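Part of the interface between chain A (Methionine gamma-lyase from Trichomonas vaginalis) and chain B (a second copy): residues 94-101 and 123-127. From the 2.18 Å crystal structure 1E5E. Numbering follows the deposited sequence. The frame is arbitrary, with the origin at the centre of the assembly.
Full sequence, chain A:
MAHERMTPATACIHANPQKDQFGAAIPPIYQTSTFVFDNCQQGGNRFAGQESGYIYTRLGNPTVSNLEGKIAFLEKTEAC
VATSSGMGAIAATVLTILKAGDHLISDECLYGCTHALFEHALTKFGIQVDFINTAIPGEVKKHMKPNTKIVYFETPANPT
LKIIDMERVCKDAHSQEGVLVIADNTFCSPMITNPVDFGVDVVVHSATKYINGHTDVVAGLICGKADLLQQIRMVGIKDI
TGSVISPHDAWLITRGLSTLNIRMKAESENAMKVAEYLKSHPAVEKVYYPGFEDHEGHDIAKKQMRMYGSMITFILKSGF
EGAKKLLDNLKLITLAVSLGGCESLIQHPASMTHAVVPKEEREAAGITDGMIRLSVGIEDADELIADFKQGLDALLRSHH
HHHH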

ATOM      1  N   VAL A  94       2.953 -29.220   8.368  1.00 17.24           N
ATOM      2  CA  VAL A  94       2.739 -30.656   8.290  1.00 17.82           C
ATOM      3  C   VAL A  94       3.248 -31.235   6.973  1.00 19.41           C
ATOM      4  O   VAL A  94       3.642 -32.405   7.034  1.00 19.00           O
ATOM      5  CB  VAL A  94       1.299 -31.121   8.559  1.00 17.50           C
ATOM      6  CG1 VAL A  94       0.796 -30.580   9.892  1.00 14.98           C
ATOM      7  CG2 VAL A  94       0.355 -30.762   7.426  1.00 14.03           C
ATOM      8  N   LEU A  95       3.342 -30.539   5.838  1.00 20.15           N
ATOM      9  CA  LEU A  95       3.853 -31.165   4.612  1.00 18.63           C
ATOM     10  C   LEU A  95       5.372 -31.265   4.613  1.00 21.21           C
ATOM     11  O   LEU A  95       5.942 -32.071   3.863  1.00 21.42           O
ATOM     12  CB  LEU A  95       3.315 -30.507   3.365  1.00 16.96           C
ATOM     13  CG  LEU A  95       1.791 -30.589   3.189  1.00 18.65           C
ATOM     14  CD1 LEU A  95       1.389 -29.742   1.989  1.00 17.59           C
ATOM     15  CD2 LEU A  95       1.317 -32.048   3.009  1.00 18.86           C
ATOM     16  N   THR A  96       6.059 -30.507   5.469  1.00 18.89           N
ATOM     17  CA  THR A  96       7.491 -30.625   5.611  1.00 19.22           C
ATOM     18  C   THR A  96       7.828 -31.852   6.476  1.00 20.60           C
ATOM     19  O   THR A  96       8.759 -32.598   6.171  1.00 18.73           O
ATOM     20  CB  THR A  96       8.101 -29.411   6.344  1.00 18.37           C
ATOM     21  OG1 THR A  96       7.855 -28.247   5.536  1.00 18.97           O
ATOM     22  CG2 THR A  96       9.589 -29.503   6.590  1.00 16.71           C
ATOM     23  N   ILE A  97       7.088 -31.982   7.573  1.00 19.00           N
ATOM     24  CA  ILE A  97       7.343 -33.078   8.512  1.00 19.63           C
ATOM     25  C   ILE A  97       7.007 -34.434   7.893  1.00 18.95           C
ATOM     26  O   ILE A  97       7.840 -35.341   7.917  1.00 20.70           O
ATOM     27  CB  ILE A  97       6.582 -32.871   9.827  1.00 19.97           C
ATOM     28  CG1 ILE A  97       7.072 -31.594  10.530  1.00 18.27           C
ATOM     29  CG2 ILE A  97       6.759 -34.039  10.785  1.00 19.32           C
ATOM     30  CD1 ILE A  97       6.062 -31.058  11.532  1.00 18.96           C
ATOM     31  N   LEU A  98       5.755 -34.616   7.519  1.00 20.79           N
ATOM     32  CA  LEU A  98       5.284 -35.904   7.031  1.00 22.84           C
ATOM     33  C   LEU A  98       5.654 -36.308   5.623  1.00 25.19           C
ATOM     34  O   LEU A  98       5.867 -35.558   4.669  1.00 22.61           O
ATOM     35  CB  LEU A  98       3.749 -35.902   7.109  1.00 21.50           C
ATOM     36  CG  LEU A  98       3.206 -35.443   8.473  1.00 22.37           C
ATOM     37  CD1 LEU A  98       1.744 -35.050   8.331  1.00 21.26           C
ATOM     38  CD2 LEU A  98       3.408 -36.562   9.482  1.00 19.61           C
ATOM     39  N   LYS A  99       5.551 -37.617   5.410  1.00 25.78           N
ATOM     40  CA  LYS A  99       5.773 -38.284   4.137  1.00 27.86           C
ATOM     41  C   LYS A  99       4.817 -39.473   4.053  1.00 27.92           C
ATOM     42  O   LYS A  99       4.289 -39.886   5.090  1.00 27.89           O
ATOM     43  CB  LYS A  99       7.227 -38.750   4.030  1.00 31.73           C
ATOM     44  CG  LYS A  99       7.601 -39.786   5.091  1.00 35.85           C
ATOM     45  CD  LYS A  99       8.970 -40.384   4.770  1.00 39.87           C
ATOM     46  CE  LYS A  99       9.706 -40.896   5.992  1.00 41.09           C
ATOM     47  NZ  LYS A  99       8.904 -41.720   6.938  1.00 42.49           N
ATOM     48  N   ALA A 100       4.457 -39.908   2.868  1.00 26.97           N
ATOM     49  CA  ALA A 100       3.600 -41.049   2.645  1.00 29.08           C
ATOM     50  C   ALA A 100       4.004 -42.188   3.587  1.00 28.66           C
ATOM     51  O   ALA A 100       5.175 -42.471   3.786  1.00 26.40           O
ATOM     52  CB  ALA A 100       3.565 -41.545   1.191  1.00 27.70           C
ATOM     53  N   GLY A 101       2.988 -42.682   4.317  1.00 30.47           N
ATOM     54  CA  GLY A 101       3.290 -43.725   5.290  1.00 32.90           C
ATOM     55  C   GLY A 101       3.334 -43.238   6.724  1.00 33.36           C
ATOM     56  O   GLY A 101       3.245 -44.102   7.617  1.00 32.78           O
TER
ATOM     57  N   THR B 123       7.653 -37.106  -4.796  1.00 22.17           N
ATOM     58  CA  THR B 123       8.092 -38.464  -4.586  1.00 24.29           C
ATOM     59  C   THR B 123       7.915 -38.857  -3.137  1.00 26.39           C
ATOM     60  O   THR B 123       7.687 -40.045  -2.943  1.00 25.73           O
ATOM     61  CB  THR B 123       9.536 -38.738  -5.026  1.00 22.55           C
ATOM     62  OG1 THR B 123      10.440 -37.878  -4.383  1.00 23.48           O
ATOM     63  CG2 THR B 123       9.597 -38.543  -6.554  1.00 23.12           C
ATOM     64  N   LYS B 124       7.988 -37.961  -2.130  1.00 26.31           N
ATOM     65  CA  LYS B 124       7.680 -38.422  -0.793  1.00 25.28           C
ATOM     66  C   LYS B 124       6.178 -38.537  -0.545  1.00 25.14           C
ATOM     67  O   LYS B 124       5.774 -39.063   0.511  1.00 24.71           O
ATOM     68  CB  LYS B 124       8.341 -37.582   0.326  1.00 25.38           C
ATOM     69  CG  LYS B 124       7.793 -36.201   0.589  1.00 26.44           C
ATOM     70  CD  LYS B 124       8.605 -35.380   1.604  1.00 26.29           C
ATOM     71  CE  LYS B 124       7.665 -34.224   2.032  1.00 26.66           C
ATOM     72  NZ  LYS B 124       7.891 -33.845   3.445  1.00 26.40           N
ATOM     73  N   PHE B 125       5.335 -38.032  -1.432  1.00 24.69           N
ATOM     74  CA  PHE B 125       3.894 -38.190  -1.271  1.00 25.86           C
ATOM     75  C   PHE B 125       3.371 -39.344  -2.091  1.00 25.36           C
ATOM     76  O   PHE B 125       2.169 -39.454  -2.333  1.00 24.68           O
ATOM     77  CB  PHE B 125       3.152 -36.876  -1.489  1.00 26.07           C
ATOM     78  CG  PHE B 125       3.526 -35.818  -0.496  1.00 27.21           C
ATOM     79  CD1 PHE B 125       3.471 -36.052   0.860  1.00 27.95           C
ATOM     80  CD2 PHE B 125       3.941 -34.562  -0.917  1.00 28.95           C
ATOM     81  CE1 PHE B 125       3.850 -35.069   1.765  1.00 28.36           C
ATOM     82  CE2 PHE B 125       4.298 -33.570  -0.031  1.00 28.36           C
ATOM     83  CZ  PHE B 125       4.238 -33.826   1.326  1.00 27.87           C
ATOM     84  N   GLY B 126       4.272 -40.242  -2.512  1.00 25.06           N
ATOM     85  CA  GLY B 126       3.898 -41.433  -3.252  1.00 23.48           C
ATOM     86  C   GLY B 126       3.686 -41.181  -4.722  1.00 24.09           C
ATOM     87  O   GLY B 126       3.133 -42.052  -5.412  1.00 22.93           O
ATOM     88  N   ILE B 127       4.056 -40.023  -5.263  1.00 23.45           N
ATOM     89  CA  ILE B 127       3.859 -39.755  -6.701  1.00 24.33           C
ATOM     90  C   ILE B 127       5.106 -40.169  -7.461  1.00 24.20           C
ATOM     91  O   ILE B 127       6.223 -39.944  -6.992  1.00 25.38           O
ATOM     92  CB  ILE B 127       3.540 -38.258  -6.906  1.00 26.04           C
ATOM     93  CG1 ILE B 127       2.146 -37.996  -6.300  1.00 25.77           C
ATOM     94  CG2 ILE B 127       3.572 -37.886  -8.375  1.00 25.55           C
ATOM     95  CD1 ILE B 127       2.105 -36.638  -5.613  1.00 28.28           C
TER
HETATM   96  O   HOH W   1       9.079 -35.775   5.210  1.00 57.50           O

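The contact is mainly polar, with Lys124(B) bonding to backbone carbonyls at and just beyond the end of the chain A helix, while a backbone hydrogen bond and the ring of Phe125(B) lie alongside. The CA-to-CB bond of Lys124(B) points sideways, but the largely extended side chain carries its ammonium group to chain A, where Lys124(B) NZ donates to Leu95(A) O at 2.7 Å and to Leu98(A) O at 2.9 Å. Carbonyls near the C-terminal end of a helix lack the amide partners of the next turn, and a flexible amine can serve several of them. Thr96(A) O also lies 3.1 Å from Lys124(B) NZ, but at a poor angle for a hydrogen bond. Water 1 extends the network, accepting from Lys124(B) NZ at 2.9 Å and placed to donate to Ile97(A) O at 3.0 Å.

Beyond Leu98(A), the first residue to leave helical angles, the backbones meet directly: Ala100(A) N donates to Lys124(B) O at 2.8 Å, with a nearly straight angle of 160°. The CA-to-CB bond of Ala100(A) points toward chain B, and CB of Ala100(A) packs 4.0 Å from Gly126(B) N. Phe125(B) adds the apolar component, its CZ lying 3.8 Å from Leu95(A) CD2, while Leu95(A) O sits at the ring edge, 3.5 Å from Phe125(B) CZ.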